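Local coordinates for protein 1-deoxy-D-xylulose 5-phosphate reductoisomerase (Zymomonas mobilis, PDB 1R0K) that catalyses the NADPH-dependent rearrangement and reduction of 1-deoxy-D-xylulose 5-phosphate to 2-C-methyl-D-erythritol 4-phosphate, an early step of isoprenoid biosynthesis that requires a divalent metal ion, at residues G117-A123 with T144-D150; T110-I114 with M135-V139; A213-G219 with F305-T309. One frame throughout, in Å; residues are numbered along the deposited sequence.

How the contacts relate
Contacts 1 and 2 belong to one layered unit of the NADPH-binding domain: contact 1 pairs two parallel strands, contact 2 packs the helices that lead into them, and their centres are 9 Å apart. Thr144 OG1 meets Ile114 O at 2.5 Å, a probable hydrogen bond. Leu122 CD1 packs on Thr110 CG2 at 3.9 Å. Contact 3 lies on the opposite side of the chain's centre, its own centre about 25 Å from that of contact 1 (nearest atoms about 8 Å) and 27 Å from that of contact 2. Asp150 of contact 1 and Glu152 are predicted Mn(2+) ligands, and Lys218 of contact 3 makes a salt bridge to Glu152, so both contacts border one predicted site without touching.

Contact 1 (G117-A123 with T144-D150); sequences GKTVALA and TTLLPVD
Five backbone hydrogen bonds join 117-123 to 144-150: Thr145 N to Lys118 O (2.8 Å), Val120 N to Thr145 O (2.9 Å), Leu147 N to Val120 O (2.9 Å), Leu122 N to Leu147 O (2.8 Å) and Val149 N to Leu122 O (2.9 Å). Water 1 links Gly117 O (3.1 Å) to Thr145 OG1 (2.9 Å). Water 3 donates to Ala123 O (2.7 Å) and Asp150 OD1 (2.8 Å). Strands 119-122 and 145-148 run parallel, closest approach of their axes 4.6 Å, directions 20° apart, in the register Thr119-Thr145, Val120-Leu146, Ala121-Leu147 and Leu122-Pro148. CA-H...O contacts, such as Ala121 CA to Leu147 O at 3.2 Å, accompany the ladder. These are the last two strands of the seven-stranded parallel sheet of the Rossmann-type NADPH-binding domain; strand 96-99 hydrogen-bonds to the far edge of 119-122, and 145-148 is outermost within the chain. Gly117, with positive phi (70/10), ends the preceding helix, and Asp150, a predicted Mn(2+) ligand, sits at the N-cap position of helix 151-159 without a capping bond from its side chain. On one face Thr119 CG2 meets Leu147 CD1 at 3.6 Å and Ala121 CB meets Val149 CG2 at 3.7 Å; Trp276 and helix 267-275 cover this side. On the other, Leu146 (chi1 t, chi2 p) brings CD1 to 3.9 Å from Leu122 CB and 4.2 Å from Val120 CB. Thr144 CG2 lies 3.9 Å from Val120 CG2, while Thr144 OG1 hydrogen-bonds to Ile114 O.

Contact 2 (T110-I114 with M135-V139); sequences TLAAI and MIDAV
Both segments are regular alpha-helix, represented by the backbone bonds Ile114 N to Thr110 O and Val139 N to Met135 O, each 3.0 Å. Their axes come within 9.7 Å and their N-to-C directions differ by 20°, so the helices run nearly parallel; the closest CA pairs are Ile114-Val139 at 6.2 Å and Leu111-Met135 at 6.6 Å. The gap is filled mainly by apolar side chains; no hydrogen bond crosses it. Met135 (m, m, t) stretches across, with SD 3.9 Å from Ile114 CD1 and CE 4.0 Å from Leu111 CB. Such near-parallel neighbours are expected of helices on one face of a Rossmann-type sheet, here in successive right-handed beta-alpha-beta crossovers: helix 107-115 links strand 96-99 to strand 119-122, and helix 132-142, after the short helix 126-129, links strand 119-122 to strand 145-148. Ala138 points toward 110-114, its CB touching Leu111 CD1 at 3.6 Å and Ile114 CG2 at 3.8 Å; the small methyl leaves room for both larger residues. Ile114 (m, t) also directs CG2 to Val139 CG2 at 3.7 Å. Thr110 turns its hydroxyl back to Gly106 O, and its side chain touches Asn124, a predicted NADPH-binding residue. Leu365 of helix 365-385 packs on both Leu111 and Met135.

Contact 3 (A213-G219 with F305-T309); sequences ATMMNKG and FPALT
A Met-aromatic contact and an ST turn mark where helices 206-214 and 216-229 meet and pack on helix 307-317 in the C-terminal part of the chain; 216-229 carries Asn217 and Lys218, predicted to bind substrate. Ala213 O lies at the edge of the Phe305 ring, 3.6 Å from CE2. Thr214 (chi1 p) makes the ST turn, OG1 accepting from Met216 N at 3.2 Å. Met215 leaves the helical conformation with positive phi (73/18) at the N-cap position of 216-229; its m, t, p rotamer sets SD over a face of the Phe305 ring, 4.0 Å from the centroid and 21° off the normal. Met216 (t, p, p) puts CE 3.6 Å from Ala307 CB. Lys218 CB packs on Leu308 CD2 at 3.8 Å, while NZ hydrogen-bonds to Thr174 O and forms salt bridges with Glu152 and Glu221, predicted metal ligands. At Gly219 a CB would come 3.3 Å from Ala307 O; its absence lets Gly219 CA approach Leu308 CA to 5.0 Å. Water 4 sits 2.9 Å from both Thr214 O and Ala307 N.

Contact 1 (G117-A123 with T144-D150)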
loop_
_atom_site.group_PDB
_atom_site.type_symbol
_atom_site.label_atom_id
_atom_site.label_comp_id
_atom_site.label_asym_id
_atom_site.label_seq_id
_atom_site.Cartn_x
_atom_site.Cartn_y
_atom_site.Cartn_z
ATOM N N GLY B 117 7.786 -0.999 28.389
ATOM C CA GLY B 117 6.447 -0.945 27.832
ATOM C C GLY B 117 5.974 0.233 27.006
ATOM O O GLY B 117 4.784 0.318 26.713
ATOM N N LYS B 118 6.864 1.139 26.618
ATOM C CA LYS B 118 6.433 2.273 25.808
ATOM C C LYS B 118 6.610 1.964 24.327
ATOM O O LYS B 118 6.235 0.881 23.870
ATOM C CB LYS B 118 7.203 3.536 26.203
ATOM C CG LYS B 118 7.040 3.901 27.670
ATOM C CD LYS B 118 5.571 3.926 28.048
ATOM C CE LYS B 118 5.388 4.031 29.551
ATOM N NZ LYS B 118 3.940 4.014 29.918
ATOM N N THR B 119 7.173 2.900 23.569
ATOM C CA THR B 119 7.367 2.670 22.140
ATOM C C THR B 119 8.834 2.449 21.803
ATOM O O THR B 119 9.708 3.215 22.215
ATOM C CB THR B 119 6.814 3.848 21.298
ATOM O OG1 THR B 119 5.420 4.012 21.577
ATOM C CG2 THR B 119 6.973 3.572 19.805
ATOM N N VAL B 120 9.097 1.380 21.060
ATOM C CA VAL B 120 10.453 1.044 20.657
ATOM C C VAL B 120 10.546 0.875 19.148
ATOM O O VAL B 120 9.888 0.005 18.571
ATOM C CB VAL B 120 10.927 -0.269 21.316
ATOM C CG1 VAL B 120 12.363 -0.579 20.905
ATOM C CG2 VAL B 120 10.817 -0.159 22.834
ATOM N N ALA B 121 11.339 1.727 18.510
ATOM C CA ALA B 121 11.558 1.630 17.066
ATOM C C ALA B 121 12.771 0.701 16.992
ATOM O O ALA B 121 13.865 1.055 17.439
ATOM C CB ALA B 121 11.881 3.018 16.473
ATOM N N LEU B 122 12.571 -0.491 16.439
ATOM C CA LEU B 122 13.629 -1.496 16.383
ATOM C C LEU B 122 14.443 -1.582 15.101
ATOM O O LEU B 122 13.913 -1.880 14.034
ATOM C CB LEU B 122 13.037 -2.875 16.687
ATOM C CG LEU B 122 13.999 -4.073 16.683
ATOM C CD1 LEU B 122 15.085 -3.866 17.726
ATOM C CD2 LEU B 122 13.224 -5.356 16.973
ATOM N N ALA B 123 15.744 -1.332 15.233
ATOM C CA ALA B 123 16.676 -1.396 14.116
ATOM C C ALA B 123 17.660 -2.554 14.338
ATOM O O ALA B 123 18.093 -3.200 13.383
ATOM C CB ALA B 123 17.429 -0.076 13.989
ATOM N N THR B 144 4.274 -3.389 25.008
ATOM C CA THR B 144 5.166 -2.521 24.260
ATOM C C THR B 144 4.699 -2.310 22.824
ATOM O O THR B 144 4.156 -3.217 22.190
ATOM C CB THR B 144 6.580 -3.125 24.202
ATOM O OG1 THR B 144 6.991 -3.496 25.520
ATOM C CG2 THR B 144 7.579 -2.126 23.621
ATOM N N THR B 145 4.910 -1.102 22.313
ATOM C CA THR B 145 4.574 -0.810 20.933
ATOM C C THR B 145 5.886 -0.997 20.183
ATOM O O THR B 145 6.800 -0.180 20.311
ATOM C CB THR B 145 4.094 0.634 20.745
ATOM O OG1 THR B 145 2.870 0.824 21.464
ATOM C CG2 THR B 145 3.861 0.925 19.263
ATOM N N LEU B 146 5.986 -2.081 19.418
ATOM C CA LEU B 146 7.208 -2.368 18.669
ATOM C C LEU B 146 7.061 -1.976 17.197
ATOM O O LEU B 146 6.191 -2.492 16.494
ATOM C CB LEU B 146 7.542 -3.860 18.778
ATOM C CG LEU B 146 8.889 -4.274 18.195
ATOM C CD1 LEU B 146 10.002 -3.709 19.061
ATOM C CD2 LEU B 146 8.973 -5.795 18.127
ATOM N N LEU B 147 7.914 -1.065 16.736
ATOM C CA LEU B 147 7.855 -0.607 15.355
ATOM C C LEU B 147 9.166 -0.915 14.639
ATOM O O LEU B 147 10.217 -0.390 15.002
ATOM C CB LEU B 147 7.579 0.899 15.325
ATOM C CG LEU B 147 6.354 1.336 16.139
ATOM C CD1 LEU B 147 6.337 2.859 16.296
ATOM C CD2 LEU B 147 5.081 0.837 15.455
ATOM N N PRO B 148 9.119 -1.780 13.610
ATOM C CA PRO B 148 10.316 -2.157 12.846
ATOM C C PRO B 148 10.821 -0.999 11.990
ATOM O O PRO B 148 10.046 -0.356 11.283
ATOM C CB PRO B 148 9.832 -3.335 12.012
ATOM C CG PRO B 148 8.384 -2.960 11.735
ATOM C CD PRO B 148 7.914 -2.450 13.082
ATOM N N VAL B 149 12.128 -0.764 12.047
ATOM C CA VAL B 149 12.756 0.337 11.324
ATOM C C VAL B 149 13.286 0.032 9.923
ATOM O O VAL B 149 13.192 0.872 9.026
ATOM C CB VAL B 149 13.909 0.923 12.166
ATOM C CG1 VAL B 149 14.688 1.962 11.361
ATOM C CG2 VAL B 149 13.342 1.551 13.433
ATOM N N ASP B 150 13.846 -1.156 9.728
ATOM C CA ASP B 150 14.406 -1.503 8.428
ATOM C C ASP B 150 13.388 -1.448 7.284
ATOM O O ASP B 150 12.204 -1.718 7.472
ATOM C CB ASP B 150 15.103 -2.864 8.513
ATOM C CG ASP B 150 16.337 -2.824 9.411
ATOM O OD1 ASP B 150 16.853 -1.710 9.666
ATOM O OD2 ASP B 150 16.802 -3.894 9.855
HETATM O O HOH W 1 2.896 1.051 24.379
HETATM O O HOH W 2 13.468 -3.875 11.287
HETATM O O HOH W 3 19.205 -2.293 11.086
#

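Contact 2 (T110-I114 with M135-V139)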
loop_
_atom_site.group_PDB
_atom_site.type_symbol
_atom_site.label_atom_id
_atom_site.label_comp_id
_atom_site.label_asym_id
_atom_site.label_seq_id
_atom_site.Cartn_x
_atom_site.Cartn_y
_atom_site.Cartn_z
ATOM N N THR B 110 18.228 -3.105 24.355
ATOM C CA THR B 110 17.011 -3.227 23.559
ATOM C C THR B 110 15.920 -3.900 24.384
ATOM O O THR B 110 14.789 -3.418 24.446
ATOM C CB THR B 110 17.281 -4.035 22.270
ATOM O OG1 THR B 110 18.242 -3.335 21.468
ATOM C CG2 THR B 110 16.007 -4.214 21.464
ATOM N N LEU B 111 16.261 -5.008 25.031
ATOM C CA LEU B 111 15.285 -5.711 25.851
ATOM C C LEU B 111 14.832 -4.822 27.002
ATOM O O LEU B 111 13.645 -4.776 27.328
ATOM C CB LEU B 111 15.876 -7.003 26.407
ATOM C CG LEU B 111 14.943 -7.786 27.338
ATOM C CD1 LEU B 111 13.583 -7.959 26.689
ATOM C CD2 LEU B 111 15.566 -9.138 27.660
ATOM N N ALA B 112 15.779 -4.123 27.622
ATOM C CA ALA B 112 15.450 -3.234 28.730
ATOM C C ALA B 112 14.418 -2.194 28.294
ATOM O O ALA B 112 13.428 -1.967 28.990
ATOM C CB ALA B 112 16.709 -2.540 29.249
ATOM N N ALA B 113 14.653 -1.563 27.146
ATOM C CA ALA B 113 13.732 -0.560 26.615
ATOM C C ALA B 113 12.355 -1.185 26.356
ATOM O O ALA B 113 11.320 -0.609 26.697
ATOM C CB ALA B 113 14.287 0.022 25.319
ATOM N N ILE B 114 12.345 -2.364 25.743
ATOM C CA ILE B 114 11.088 -3.041 25.467
ATOM C C ILE B 114 10.312 -3.304 26.759
ATOM O O ILE B 114 9.103 -3.099 26.815
ATOM C CB ILE B 114 11.325 -4.375 24.731
ATOM C CG1 ILE B 114 11.741 -4.091 23.286
ATOM C CG2 ILE B 114 10.066 -5.231 24.777
ATOM C CD1 ILE B 114 12.114 -5.325 22.495
ATOM N N MET B 135 12.179 -11.615 22.744
ATOM C CA MET B 135 11.814 -10.223 22.514
ATOM C C MET B 135 10.312 -10.060 22.317
ATOM O O MET B 135 9.694 -9.192 22.924
ATOM C CB MET B 135 12.560 -9.677 21.296
ATOM C CG MET B 135 14.065 -9.564 21.499
ATOM S SD MET B 135 14.524 -8.325 22.742
ATOM C CE MET B 135 16.332 -8.476 22.733
ATOM N N ILE B 136 9.723 -10.894 21.466
ATOM C CA ILE B 136 8.290 -10.807 21.228
ATOM C C ILE B 136 7.532 -11.139 22.513
ATOM O O ILE B 136 6.470 -10.580 22.773
ATOM C CB ILE B 136 7.850 -11.755 20.092
ATOM C CG1 ILE B 136 8.546 -11.357 18.788
ATOM C CG2 ILE B 136 6.333 -11.697 19.919
ATOM C CD1 ILE B 136 8.336 -9.902 18.392
ATOM N N ASP B 137 8.076 -12.047 23.318
ATOM C CA ASP B 137 7.434 -12.395 24.583
ATOM C C ASP B 137 7.461 -11.175 25.510
ATOM O O ASP B 137 6.487 -10.892 26.211
ATOM C CB ASP B 137 8.155 -13.561 25.264
ATOM C CG ASP B 137 7.798 -14.905 24.664
ATOM O OD1 ASP B 137 6.763 -15.000 23.977
ATOM O OD2 ASP B 137 8.548 -15.875 24.896
ATOM N N ALA B 138 8.581 -10.459 25.516
ATOM C CA ALA B 138 8.713 -9.270 26.355
ATOM C C ALA B 138 7.696 -8.219 25.924
ATOM O O ALA B 138 7.082 -7.560 26.758
ATOM C CB ALA B 138 10.130 -8.708 26.257
ATOM N N VAL B 139 7.523 -8.071 24.616
ATOM C CA VAL B 139 6.577 -7.105 24.068
ATOM C C VAL B 139 5.159 -7.418 24.546
ATOM O O VAL B 139 4.439 -6.533 25.013
ATOM C CB VAL B 139 6.632 -7.110 22.511
ATOM C CG1 VAL B 139 5.444 -6.370 21.927
ATOM C CG2 VAL B 139 7.930 -6.459 22.043
#

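Contact 3 (A213-G219 with F305-T309)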
loop_
_atom_site.group_PDB
_atom_site.type_symbol
_atom_site.label_atom_id
_atom_site.label_comp_id
_atom_site.label_asym_id
_atom_site.label_seq_id
_atom_site.Cartn_x
_atom_site.Cartn_y
_atom_site.Cartn_z
ATOM N N ALA B 213 25.542 -10.206 -0.935
ATOM C CA ALA B 213 26.022 -11.043 -2.027
ATOM C C ALA B 213 25.546 -12.489 -1.921
ATOM O O ALA B 213 25.226 -13.115 -2.926
ATOM C CB ALA B 213 27.548 -10.992 -2.081
ATOM N N THR B 214 25.492 -13.020 -0.703
ATOM C CA THR B 214 25.059 -14.400 -0.495
ATOM C C THR B 214 23.553 -14.473 -0.267
ATOM O O THR B 214 22.962 -15.553 -0.287
ATOM C CB THR B 214 25.733 -15.011 0.736
ATOM O OG1 THR B 214 25.290 -14.311 1.903
ATOM C CG2 THR B 214 27.253 -14.908 0.632
ATOM N N MET B 215 22.948 -13.306 -0.054
ATOM C CA MET B 215 21.527 -13.179 0.219
ATOM C C MET B 215 21.196 -13.651 1.632
ATOM O O MET B 215 20.042 -13.930 1.952
ATOM C CB MET B 215 20.682 -13.929 -0.821
ATOM C CG MET B 215 20.597 -13.211 -2.164
ATOM S SD MET B 215 19.194 -13.748 -3.177
ATOM C CE MET B 215 17.864 -12.749 -2.492
ATOM N N MET B 216 22.217 -13.727 2.481
ATOM C CA MET B 216 22.018 -14.119 3.869
ATOM C C MET B 216 21.218 -12.995 4.528
ATOM O O MET B 216 20.402 -13.232 5.422
ATOM C CB MET B 216 23.365 -14.273 4.575
ATOM C CG MET B 216 23.267 -14.699 6.031
ATOM S SD MET B 216 22.483 -16.315 6.251
ATOM C CE MET B 216 23.762 -17.391 5.648
ATOM N N ASN B 217 21.453 -11.767 4.073
ATOM C CA ASN B 217 20.741 -10.616 4.621
ATOM C C ASN B 217 19.247 -10.833 4.445
ATOM O O ASN B 217 18.471 -10.518 5.343
ATOM C CB ASN B 217 21.193 -9.310 3.940
ATOM C CG ASN B 217 20.706 -9.184 2.496
ATOM O OD1 ASN B 217 20.781 -10.128 1.712
ATOM N ND2 ASN B 217 20.221 -8.000 2.143
ATOM N N LYS B 218 18.845 -11.391 3.303
ATOM C CA LYS B 218 17.431 -11.659 3.045
ATOM C C LYS B 218 16.907 -12.777 3.926
ATOM O O LYS B 218 15.755 -12.741 4.359
ATOM C CB LYS B 218 17.186 -12.037 1.581
ATOM C CG LYS B 218 17.030 -10.856 0.661
ATOM C CD LYS B 218 15.887 -9.953 1.107
ATOM C CE LYS B 218 16.172 -8.536 0.660
ATOM N NZ LYS B 218 15.135 -7.569 1.059
ATOM N N GLY B 219 17.749 -13.779 4.169
ATOM C CA GLY B 219 17.340 -14.888 5.013
ATOM C C GLY B 219 17.088 -14.394 6.425
ATOM O O GLY B 219 16.129 -14.805 7.076
ATOM N N PHE B 305 21.350 -19.517 -4.216
ATOM C CA PHE B 305 21.504 -18.824 -2.942
ATOM C C PHE B 305 20.947 -19.678 -1.802
ATOM O O PHE B 305 19.902 -19.373 -1.229
ATOM C CB PHE B 305 20.815 -17.453 -3.013
ATOM C CG PHE B 305 21.335 -16.586 -4.127
ATOM C CD1 PHE B 305 20.722 -16.590 -5.378
ATOM C CD2 PHE B 305 22.484 -15.822 -3.946
ATOM C CE1 PHE B 305 21.251 -15.846 -6.439
ATOM C CE2 PHE B 305 23.025 -15.073 -5.003
ATOM C CZ PHE B 305 22.405 -15.087 -6.252
ATOM N N PRO B 306 21.657 -20.767 -1.454
ATOM C CA PRO B 306 21.249 -21.686 -0.383
ATOM C C PRO B 306 21.016 -21.044 0.982
ATOM O O PRO B 306 20.359 -21.630 1.845
ATOM C CB PRO B 306 22.372 -22.730 -0.370
ATOM C CG PRO B 306 23.563 -21.973 -0.893
ATOM C CD PRO B 306 22.965 -21.160 -2.013
ATOM N N ALA B 307 21.546 -19.843 1.181
ATOM C CA ALA B 307 21.346 -19.154 2.452
ATOM C C ALA B 307 19.850 -18.952 2.687
ATOM O O ALA B 307 19.390 -18.932 3.829
ATOM C CB ALA B 307 22.066 -17.801 2.443
ATOM N N LEU B 308 19.093 -18.801 1.603
ATOM C CA LEU B 308 17.653 -18.600 1.720
ATOM C C LEU B 308 17.010 -19.855 2.294
ATOM O O LEU B 308 16.119 -19.774 3.139
ATOM C CB LEU B 308 17.033 -18.256 0.356
ATOM C CG LEU B 308 17.459 -16.912 -0.253
ATOM C CD1 LEU B 308 16.725 -16.689 -1.575
ATOM C CD2 LEU B 308 17.153 -15.777 0.727
ATOM N N THR B 309 17.473 -21.015 1.844
ATOM C CA THR B 309 16.937 -22.277 2.342
ATOM C C THR B 309 17.317 -22.492 3.803
ATOM O O THR B 309 16.501 -22.953 4.607
ATOM C CB THR B 309 17.453 -23.459 1.517
ATOM O OG1 THR B 309 17.040 -23.299 0.155
ATOM C CG2 THR B 309 16.900 -24.774 2.064
HETATM O O HOH W 4 23.616 -18.422 -0.242
#